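Local coordinates for DCN1-like protein 3 (Homo sapiens, PDB 4GBA) that promotes cullin neddylation by helping transfer NEDD8 from N-terminally acetylated E2 enzymes to cullin–RBX complexes, here through its DCUN1 (PONY) domain with an acetylated E2 peptide bound, at residues 45-48 / 49-53; 59-62 / 63-67; 78-81 / 82-85; 124-127 / 128-131. All coordinates share one frame; numbering follows the deposited sequence.

Interaction 1. Residues 45-48 / 49-53; sequences LLLA and WKFQA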
loop_
_atom_site.group_PDB
_atom_site.type_symbol
_atom_site.label_atom_id
_atom_site.label_comp_id
_atom_site.label_asym_id
_atom_site.label_seq_id
_atom_site.Cartn_x
_atom_site.Cartn_y
_atom_site.Cartn_z
ATOM N N LEU A 45 -0.957 5.293 -4.344
ATOM C CA LEU A 45 -0.551 4.961 -2.980
ATOM C C LEU A 45 0.275 6.126 -2.368
ATOM O O LEU A 45 0.025 6.542 -1.229
ATOM C CB LEU A 45 0.229 3.637 -2.944
ATOM C CG LEU A 45 0.814 3.215 -1.589
ATOM C CD1 LEU A 45 -0.294 2.794 -0.596
ATOM C CD2 LEU A 45 1.861 2.107 -1.765
ATOM N N LEU A 46 1.228 6.674 -3.125
ATOM C CA LEU A 46 2.031 7.815 -2.631
ATOM C C LEU A 46 1.165 9.030 -2.295
ATOM O O LEU A 46 1.350 9.664 -1.265
ATOM C CB LEU A 46 3.109 8.218 -3.632
ATOM C CG LEU A 46 4.188 7.181 -3.920
ATOM C CD1 LEU A 46 5.316 7.782 -4.770
ATOM C CD2 LEU A 46 4.731 6.645 -2.624
ATOM N N LEU A 47 0.211 9.336 -3.167
ATOM C CA LEU A 47 -0.739 10.417 -2.933
ATOM C C LEU A 47 -1.516 10.196 -1.644
ATOM O O LEU A 47 -1.569 11.083 -0.798
ATOM C CB LEU A 47 -1.707 10.527 -4.113
ATOM C CG LEU A 47 -2.096 11.895 -4.664
ATOM C CD1 LEU A 47 -0.890 12.859 -4.718
ATOM C CD2 LEU A 47 -2.756 11.743 -6.055
ATOM N N ALA A 48 -2.126 9.018 -1.497
ATOM C CA ALA A 48 -2.876 8.678 -0.292
ATOM C C ALA A 48 -1.978 8.803 0.946
ATOM O O ALA A 48 -2.407 9.281 1.993
ATOM C CB ALA A 48 -3.462 7.250 -0.396
ATOM N N TRP A 49 -0.731 8.357 0.811
ATOM C CA TRP A 49 0.260 8.498 1.865
ATOM C C TRP A 49 0.452 9.984 2.242
ATOM O O TRP A 49 0.231 10.371 3.389
ATOM C CB TRP A 49 1.573 7.835 1.423
ATOM C CG TRP A 49 2.782 8.108 2.316
ATOM C CD1 TRP A 49 2.867 7.927 3.667
ATOM C CD2 TRP A 49 4.077 8.572 1.892
ATOM N NE1 TRP A 49 4.129 8.245 4.113
ATOM C CE2 TRP A 49 4.890 8.649 3.049
ATOM C CE3 TRP A 49 4.624 8.933 0.650
ATOM C CZ2 TRP A 49 6.225 9.078 3.001
ATOM C CZ3 TRP A 49 5.952 9.358 0.600
ATOM C CH2 TRP A 49 6.736 9.429 1.773
ATOM N N LYS A 50 0.834 10.803 1.260
ATOM C CA LYS A 50 0.961 12.260 1.429
ATOM C C LYS A 50 -0.288 12.939 2.019
ATOM O O LYS A 50 -0.173 13.875 2.810
ATOM C CB LYS A 50 1.315 12.910 0.090
ATOM C CG LYS A 50 2.657 13.544 0.072
ATOM C CD LYS A 50 3.713 12.579 0.514
ATOM C CE LYS A 50 5.041 13.305 0.675
ATOM N NZ LYS A 50 4.843 14.508 1.502
ATOM N N PHE A 51 -1.481 12.478 1.628
ATOM C CA PHE A 51 -2.723 13.057 2.150
ATOM C C PHE A 51 -3.107 12.429 3.482
ATOM O O PHE A 51 -4.096 12.825 4.104
ATOM C CB PHE A 51 -3.882 12.878 1.160
ATOM C CG PHE A 51 -3.727 13.664 -0.120
ATOM C CD1 PHE A 51 -2.568 14.383 -0.383
ATOM C CD2 PHE A 51 -4.745 13.688 -1.052
ATOM C CE1 PHE A 51 -2.426 15.100 -1.556
ATOM C CE2 PHE A 51 -4.616 14.406 -2.225
ATOM C CZ PHE A 51 -3.452 15.117 -2.476
ATOM N N GLN A 52 -2.335 11.427 3.902
ATOM C CA GLN A 52 -2.600 10.715 5.155
ATOM C C GLN A 52 -4.040 10.201 5.234
ATOM O O GLN A 52 -4.734 10.448 6.228
ATOM C CB GLN A 52 -2.343 11.636 6.354
ATOM C CG GLN A 52 -0.989 12.316 6.368
ATOM C CD GLN A 52 -0.713 12.974 7.707
ATOM O OE1 GLN A 52 -0.772 14.199 7.840
ATOM N NE2 GLN A 52 -0.436 12.156 8.716
ATOM N N ALA A 53 -4.489 9.505 4.194
ATOM C CA ALA A 53 -5.867 9.034 4.139
ATOM C C ALA A 53 -6.152 7.831 5.077
ATOM O O ALA A 53 -6.948 7.923 6.029
ATOM C CB ALA A 53 -6.239 8.708 2.715
#
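A Schellman motif closes helix 42-50, with Ala53 N reaching back to Ala48 O at 3.0 Å in a nearly straight bond, brought there by the positive phi of Gln52 (53°), which swings the chain off the helical path. Inside that loop Gln52 N donates to Trp49 O at 2.8 Å, the inner bond of the motif. The turn before it is regular: Lys50 N meets Leu46 O at 2.8 Å, and Phe51 N meets Leu47 O at the same length. Ala48 is small enough to let its CB lie 4.4 Å from Ala53 CB while also packing against Phe106 and a modified side chain of the bound peptide, so the end of this helix in the DCUN1 domain borders the peptide site. On another flank Leu46 CD2 touches Trp49 CE3 at 4.0 Å. The indole, its CG anti to the backbone N (chi1 170°), receives the aliphatic CD of Lys50 over one face, near the rim, and its buried NE1 is satisfied by Asp98 of helix 93-107. Leu47 and Phe51 run side by side, the leucine placing CG over the rim of one ring face and CD1 4.1 Å from Phe51 CZ. Were Phe51 replaced by an alanine, Leu47 would probably lose this flat partner and a gap would open toward Cys68 on helix 61-71. The same phenyl ring also meets Phe59 edge-to-face.

Interaction 2. Residues 59-62 / 63-67; sequences FTRK and EFFDG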
loop_
_atom_site.group_PDB
_atom_site.type_symbol
_atom_site.label_atom_id
_atom_site.label_comp_id
_atom_site.label_asym_id
_atom_site.label_seq_id
_atom_site.Cartn_x
_atom_site.Cartn_y
_atom_site.Cartn_z
ATOM N N PHE A 59 -10.939 10.613 0.358
ATOM C CA PHE A 59 -10.177 11.735 0.909
ATOM C C PHE A 59 -11.189 12.661 1.557
ATOM O O PHE A 59 -12.019 13.239 0.858
ATOM C CB PHE A 59 -9.478 12.547 -0.182
ATOM C CG PHE A 59 -8.417 11.801 -0.940
ATOM C CD1 PHE A 59 -7.576 10.909 -0.301
ATOM C CD2 PHE A 59 -8.254 12.012 -2.312
ATOM C CE1 PHE A 59 -6.583 10.240 -1.001
ATOM C CE2 PHE A 59 -7.267 11.343 -3.025
ATOM C CZ PHE A 59 -6.427 10.453 -2.360
ATOM N N THR A 60 -11.143 12.816 2.876
ATOM C CA THR A 60 -11.989 13.824 3.518
ATOM C C THR A 60 -11.533 15.212 3.077
ATOM O O THR A 60 -10.394 15.393 2.630
ATOM C CB THR A 60 -11.908 13.755 5.061
ATOM O OG1 THR A 60 -10.596 14.139 5.482
ATOM C CG2 THR A 60 -12.213 12.345 5.560
ATOM N N ARG A 61 -12.413 16.197 3.207
ATOM C CA ARG A 61 -12.026 17.577 2.935
ATOM C C ARG A 61 -10.669 17.948 3.550
ATOM O O ARG A 61 -9.825 18.523 2.871
ATOM C CB ARG A 61 -13.102 18.542 3.419
ATOM C CG ARG A 61 -12.677 19.993 3.344
ATOM C CD ARG A 61 -13.803 20.942 3.717
ATOM N NE ARG A 61 -13.598 22.250 3.106
ATOM C CZ ARG A 61 -14.191 22.653 1.983
ATOM N NH1 ARG A 61 -15.055 21.861 1.352
ATOM N NH2 ARG A 61 -13.930 23.860 1.499
ATOM N N LYS A 62 -10.452 17.616 4.824
ATOM C CA LYS A 62 -9.204 17.958 5.499
ATOM C C LYS A 62 -7.968 17.261 4.933
ATOM O O LYS A 62 -6.894 17.864 4.828
ATOM C CB LYS A 62 -9.288 17.673 7.003
ATOM C CG LYS A 62 -8.073 18.204 7.765
ATOM C CD LYS A 62 -8.070 17.790 9.225
ATOM C CE LYS A 62 -6.762 18.189 9.896
ATOM N NZ LYS A 62 -6.526 19.669 9.815
ATOM N N GLU A 63 -8.109 15.982 4.604
ATOM C CA GLU A 63 -7.011 15.219 4.004
ATOM C C GLU A 63 -6.621 15.837 2.663
ATOM O O GLU A 63 -5.443 16.055 2.372
ATOM C CB GLU A 63 -7.409 13.742 3.825
ATOM C CG GLU A 63 -7.522 12.971 5.146
ATOM C CD GLU A 63 -8.373 11.692 5.054
ATOM O OE1 GLU A 63 -8.914 11.366 3.969
ATOM O OE2 GLU A 63 -8.503 11.004 6.089
ATOM N N PHE A 64 -7.629 16.131 1.855
ATOM C CA PHE A 64 -7.397 16.672 0.536
ATOM C C PHE A 64 -6.715 18.048 0.635
ATOM O O PHE A 64 -5.685 18.300 -0.005
ATOM C CB PHE A 64 -8.709 16.737 -0.252
ATOM C CG PHE A 64 -8.517 17.018 -1.705
ATOM C CD1 PHE A 64 -8.200 15.992 -2.586
ATOM C CD2 PHE A 64 -8.624 18.317 -2.198
ATOM C CE1 PHE A 64 -8.010 16.252 -3.943
ATOM C CE2 PHE A 64 -8.438 18.583 -3.549
ATOM C CZ PHE A 64 -8.133 17.541 -4.422
ATOM N N PHE A 65 -7.276 18.930 1.450
ATOM C CA PHE A 65 -6.680 20.249 1.640
ATOM C C PHE A 65 -5.285 20.214 2.267
ATOM O O PHE A 65 -4.364 20.864 1.771
ATOM C CB PHE A 65 -7.615 21.149 2.448
ATOM C CG PHE A 65 -8.657 21.825 1.612
ATOM C CD1 PHE A 65 -8.578 23.189 1.352
ATOM C CD2 PHE A 65 -9.698 21.094 1.054
ATOM C CE1 PHE A 65 -9.537 23.815 0.569
ATOM C CE2 PHE A 65 -10.655 21.713 0.267
ATOM C CZ PHE A 65 -10.577 23.073 0.024
ATOM N N ASP A 66 -5.130 19.465 3.355
ATOM C CA ASP A 66 -3.828 19.336 4.006
ATOM C C ASP A 66 -2.809 18.676 3.092
ATOM O O ASP A 66 -1.632 19.018 3.132
ATOM C CB ASP A 66 -3.933 18.500 5.285
ATOM C CG ASP A 66 -4.445 19.288 6.473
ATOM O OD1 ASP A 66 -4.790 20.479 6.324
ATOM O OD2 ASP A 66 -4.513 18.694 7.568
ATOM N N GLY A 67 -3.260 17.706 2.299
ATOM C CA GLY A 67 -2.384 16.963 1.415
ATOM C C GLY A 67 -1.959 17.780 0.202
ATOM O O GLY A 67 -0.785 17.776 -0.193
#
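Thr60 and Glu63 exchange two hydrogen bonds in a capping box at the start of helix 61-71. Thr60 OG1 accepts from Glu63 N at 3.2 Å, while Glu63 OE1 takes Thr60 N at 2.9 Å from above its carboxylate plane. The threonine hydroxyl sits between its own backbone N and carbonyl carbon (chi1 67°), which turns it toward the first helical turn. Phe64 N to Thr60 O, 3.0 Å, then begins the regular bonding. Charge supplies a second layer. Lys62, extended until it bends at its last torsion, brings NZ to Asp66 OD2 at 3.2 Å, a weak bond within a salt bridge one turn along. Arg61 lays its guanidinium against Phe65 with the two planes 23° apart and NH2 3.7 Å from Phe65 CZ; the same NH2 is salt-bridged to Glu9, so the ring flanks a group already fixed. Apolar contact is made by Phe59, whose CD2 comes to the edge of the Phe64 ring, 4.0 Å from CD1. Strand 59-60 pairs with strand 22-23 through the backbone of Phe59 and Ile23, while Phe64 and Phe65 pack on helix 7-13 and Phe59 on helix 25-34.

Interaction 3. Residues 78-81 / 82-85; sequences GICA and RFPS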
loop_
_atom_site.group_PDB
_atom_site.type_symbol
_atom_site.label_atom_id
_atom_site.label_comp_id
_atom_site.label_asym_id
_atom_site.label_seq_id
_atom_site.Cartn_x
_atom_site.Cartn_y
_atom_site.Cartn_z
ATOM N N GLY A 78 -0.620 20.607 -11.257
ATOM C CA GLY A 78 0.334 20.816 -10.185
ATOM C C GLY A 78 0.674 19.519 -9.477
ATOM O O GLY A 78 1.836 19.257 -9.185
ATOM N N ILE A 79 -0.344 18.709 -9.192
ATOM C CA ILE A 79 -0.131 17.404 -8.578
ATOM C C ILE A 79 0.748 16.517 -9.456
ATOM O O ILE A 79 1.725 15.946 -8.979
ATOM C CB ILE A 79 -1.469 16.691 -8.253
ATOM C CG1 ILE A 79 -2.245 17.484 -7.204
ATOM C CG2 ILE A 79 -1.206 15.279 -7.735
ATOM C CD1 ILE A 79 -3.703 17.251 -7.187
ATOM N N CYS A 80 0.416 16.413 -10.743
ATOM C CA CYS A 80 1.207 15.577 -11.649
ATOM C C CYS A 80 2.670 15.994 -11.658
ATOM O O CYS A 80 3.557 15.149 -11.698
ATOM C CB CYS A 80 0.644 15.586 -13.079
ATOM S SG CYS A 80 -1.000 14.849 -13.213
ATOM N N ALA A 81 2.916 17.299 -11.613
ATOM C CA ALA A 81 4.278 17.816 -11.623
ATOM C C ALA A 81 5.090 17.370 -10.396
ATOM O O ALA A 81 6.322 17.287 -10.461
ATOM C CB ALA A 81 4.260 19.329 -11.731
ATOM N N ARG A 82 4.403 17.078 -9.287
ATOM C CA ARG A 82 5.076 16.651 -8.060
ATOM C C ARG A 82 5.463 15.180 -8.078
ATOM O O ARG A 82 6.337 14.765 -7.314
ATOM C CB ARG A 82 4.208 16.913 -6.826
ATOM C CG ARG A 82 3.778 18.359 -6.645
ATOM C CD ARG A 82 4.948 19.328 -6.708
ATOM N NE ARG A 82 4.502 20.690 -6.418
ATOM C CZ ARG A 82 5.205 21.789 -6.679
ATOM N NH1 ARG A 82 6.408 21.711 -7.244
ATOM N NH2 ARG A 82 4.690 22.968 -6.383
ATOM N N PHE A 83 4.810 14.396 -8.937
ATOM C CA PHE A 83 4.970 12.941 -8.922
ATOM C C PHE A 83 6.423 12.502 -8.889
ATOM O O PHE A 83 6.814 11.765 -8.000
ATOM C CB PHE A 83 4.231 12.294 -10.091
ATOM C CG PHE A 83 2.769 12.047 -9.819
ATOM C CD1 PHE A 83 2.334 11.718 -8.538
ATOM C CD2 PHE A 83 1.830 12.134 -10.837
ATOM C CE1 PHE A 83 0.989 11.478 -8.281
ATOM C CE2 PHE A 83 0.482 11.901 -10.581
ATOM C CZ PHE A 83 0.062 11.579 -9.296
ATOM N N PRO A 84 7.241 12.980 -9.834
ATOM C CA PRO A 84 8.646 12.542 -9.862
ATOM C C PRO A 84 9.375 12.763 -8.528
ATOM O O PRO A 84 10.188 11.930 -8.128
ATOM C CB PRO A 84 9.262 13.408 -10.968
ATOM C CG PRO A 84 8.088 13.784 -11.852
ATOM C CD PRO A 84 6.922 13.928 -10.918
ATOM N N SER A 85 9.083 13.864 -7.843
ATOM C CA SER A 85 9.742 14.139 -6.572
ATOM C C SER A 85 9.102 13.339 -5.413
ATOM O O SER A 85 9.747 13.068 -4.391
ATOM C CB SER A 85 9.762 15.648 -6.291
ATOM O OG SER A 85 8.639 16.049 -5.517
HETATM O O HOH W 1 8.594 16.604 -9.350
#
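Gly78 O touches Arg82 CG at 3.3 Å and takes only a weak bond from Arg82 N. One residue on, Ile79 O accepts the better bond from the same Arg82 N, at 2.9 Å, with the donor well above the carbonyl plane; this oxygen also lies over the centre of the Phe83 ring. The branched Ile79 side chain adds its CG2 against Phe83 CZ at 4.2 Å. Bonding thus slips from the i+4 toward the i+3 pattern, tightening helix 76-89 just before Pro84, whose lack of an N-H suits a kink. Cys80 continues the pattern: its O accepts from Phe83 N at 3.1 Å, and its SG makes an oblique sulfur-aromatic contact with that ring, 4.2 Å from Phe83 CE2. At Ala81 the carbonyl faces Pro84 CD at 3.4 Å and accepts instead from a water, 2.6 Å from Ala81 O, which in turn takes a weak bond from Ser85 N and so spans the kink. Ser85 OG, meanwhile, donates to Arg82 O in the carbonyl plane. The Arg82 chain, bent at chi2 (-52°), carries its guanidinium away to Ser72, where NH2 bonds the backbone oxygen.

Interaction 4. Residues 124-127 / 128-131; sequences ALWK and LVFT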
loop_
_atom_site.group_PDB
_atom_site.type_symbol
_atom_site.label_atom_id
_atom_site.label_comp_id
_atom_site.label_asym_id
_atom_site.label_seq_id
_atom_site.Cartn_x
_atom_site.Cartn_y
_atom_site.Cartn_z
ATOM N N ALA A 124 -1.497 -7.594 -2.763
ATOM C CA ALA A 124 -1.491 -6.462 -3.676
ATOM C C ALA A 124 -0.684 -5.277 -3.127
ATOM O O ALA A 124 0.076 -4.635 -3.864
ATOM C CB ALA A 124 -2.921 -6.031 -3.979
ATOM N N LEU A 125 -0.856 -4.995 -1.840
ATOM C CA LEU A 125 -0.184 -3.861 -1.195
ATOM C C LEU A 125 1.305 -4.106 -0.999
ATOM O O LEU A 125 2.110 -3.201 -1.154
ATOM C CB LEU A 125 -0.849 -3.523 0.128
ATOM C CG LEU A 125 -2.205 -2.853 -0.049
ATOM C CD1 LEU A 125 -2.820 -2.522 1.300
ATOM C CD2 LEU A 125 -2.048 -1.603 -0.907
ATOM N N TRP A 126 1.685 -5.340 -0.692
ATOM C CA TRP A 126 3.108 -5.652 -0.630
ATOM C C TRP A 126 3.792 -5.430 -1.970
ATOM O O TRP A 126 4.858 -4.833 -2.023
ATOM C CB TRP A 126 3.346 -7.075 -0.148
ATOM C CG TRP A 126 3.703 -7.147 1.304
ATOM C CD1 TRP A 126 4.503 -6.287 1.997
ATOM C CD2 TRP A 126 3.257 -8.129 2.243
ATOM N NE1 TRP A 126 4.595 -6.676 3.308
ATOM C CE2 TRP A 126 3.839 -7.803 3.490
ATOM C CE3 TRP A 126 2.430 -9.257 2.151
ATOM C CZ2 TRP A 126 3.622 -8.575 4.643
ATOM C CZ3 TRP A 126 2.207 -10.014 3.295
ATOM C CH2 TRP A 126 2.806 -9.672 4.526
ATOM N N LYS A 127 3.175 -5.921 -3.045
ATOM C CA LYS A 127 3.667 -5.704 -4.404
ATOM C C LYS A 127 3.769 -4.207 -4.716
ATOM O O LYS A 127 4.780 -3.728 -5.218
ATOM C CB LYS A 127 2.707 -6.358 -5.389
ATOM C CG LYS A 127 3.269 -6.623 -6.773
ATOM C CD LYS A 127 2.305 -7.505 -7.597
ATOM C CE LYS A 127 1.759 -8.682 -6.756
ATOM N NZ LYS A 127 0.849 -9.642 -7.492
ATOM N N LEU A 128 2.701 -3.478 -4.422
ATOM C CA LEU A 128 2.657 -2.048 -4.660
ATOM C C LEU A 128 3.730 -1.258 -3.871
ATOM O O LEU A 128 4.480 -0.460 -4.451
ATOM C CB LEU A 128 1.252 -1.498 -4.372
ATOM C CG LEU A 128 0.949 -0.150 -5.038
ATOM C CD1 LEU A 128 1.178 -0.260 -6.541
ATOM C CD2 LEU A 128 -0.462 0.310 -4.732
ATOM N N VAL A 129 3.814 -1.480 -2.564
ATOM C CA VAL A 129 4.710 -0.681 -1.728
ATOM C C VAL A 129 6.198 -0.865 -2.092
ATOM O O VAL A 129 6.999 0.073 -1.979
ATOM C CB VAL A 129 4.429 -0.890 -0.203
ATOM C CG1 VAL A 129 4.924 -2.248 0.276
ATOM C CG2 VAL A 129 5.043 0.241 0.622
ATOM N N PHE A 130 6.557 -2.055 -2.564
ATOM C CA PHE A 130 7.946 -2.343 -2.926
ATOM C C PHE A 130 8.280 -1.993 -4.380
ATOM O O PHE A 130 9.360 -2.327 -4.867
ATOM C CB PHE A 130 8.294 -3.816 -2.651
ATOM C CG PHE A 130 8.535 -4.129 -1.189
ATOM C CD1 PHE A 130 9.623 -3.576 -0.513
ATOM C CD2 PHE A 130 7.685 -4.981 -0.493
ATOM C CE1 PHE A 130 9.853 -3.857 0.820
ATOM C CE2 PHE A 130 7.912 -5.269 0.855
ATOM C CZ PHE A 130 8.996 -4.709 1.511
ATOM N N THR A 131 7.356 -1.322 -5.063
ATOM C CA THR A 131 7.514 -0.962 -6.479
ATOM C C THR A 131 8.932 -0.500 -6.879
ATOM O O THR A 131 9.493 -1.011 -7.843
ATOM C CB THR A 131 6.448 0.094 -6.920
ATOM O OG1 THR A 131 5.138 -0.497 -6.889
ATOM C CG2 THR A 131 6.725 0.593 -8.310
#
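Trp126 and Phe130, one turn apart, lie side by side and point the same way, with Trp126 CD1 3.7 Å from Phe130 CE2. Phe130 holds its CG anti to the carbonyl carbon and beside the backbone N (chi1 -77°), a turn that brings the ring edge back along the helix until CD2 is 3.2 Å from Trp126 O. That oxygen also receives a weak bond from Phe130 N, fitting a residue that is the first to leave helical geometry. Val129 places CG1 between its own N and carbonyl carbon (chi1 73°), tucking this methyl 3.3 Å from Leu125 O and 4.4 Å from Trp126 CD1. The branched valine thus sets CG1 by the helix carbonyls while its side chain as a whole packs on Leu99 and Thr103. Leu128 packs on Phe42 and Leu45; its O accepts from both Thr131 OG1 and Thr131 N, the latter at 3.1 Å. With an alanine at Phe130, Trp126 CD1 would lose its neighbour at CE2 and a gap would probably open toward Phe163 and Leu164 on helix 157-169. The indole is further fixed by stacking with Trp160 and by its NE1 bond to Tyr100. The end of helix 119-129 thereby packs between helices 93-107, 138-147 and 157-169 in the mainly helical cullin-binding region of the DCUN1 domain, a family of the EF-hand clan, with Ala124, Leu125 and Leu128 against the bound acetylated E2 peptide.

In the fold
Interaction 1 is the middle member, touching each of the other three. Its centre is about 10 Å from that of interaction 2, where Phe51 CD1 lies 3.2 Å from Gly67 CA, a position with no side chain to intervene. Toward interaction 3, about 13 Å between centres, Leu47 CD1 meets Ile79 CG2 at 3.9 Å; toward interaction 4, about 14 Å between centres, Leu45 CB meets Leu128 CD2 at 3.8 Å. Interactions 2 and 4, centres about 24 Å apart, do not touch, yet both, like interaction 1, pack against a modified side chain of the bound peptide, through Phe59, Leu128, and Leu45 with Ala48, joining distant parts of the domain at one ligand.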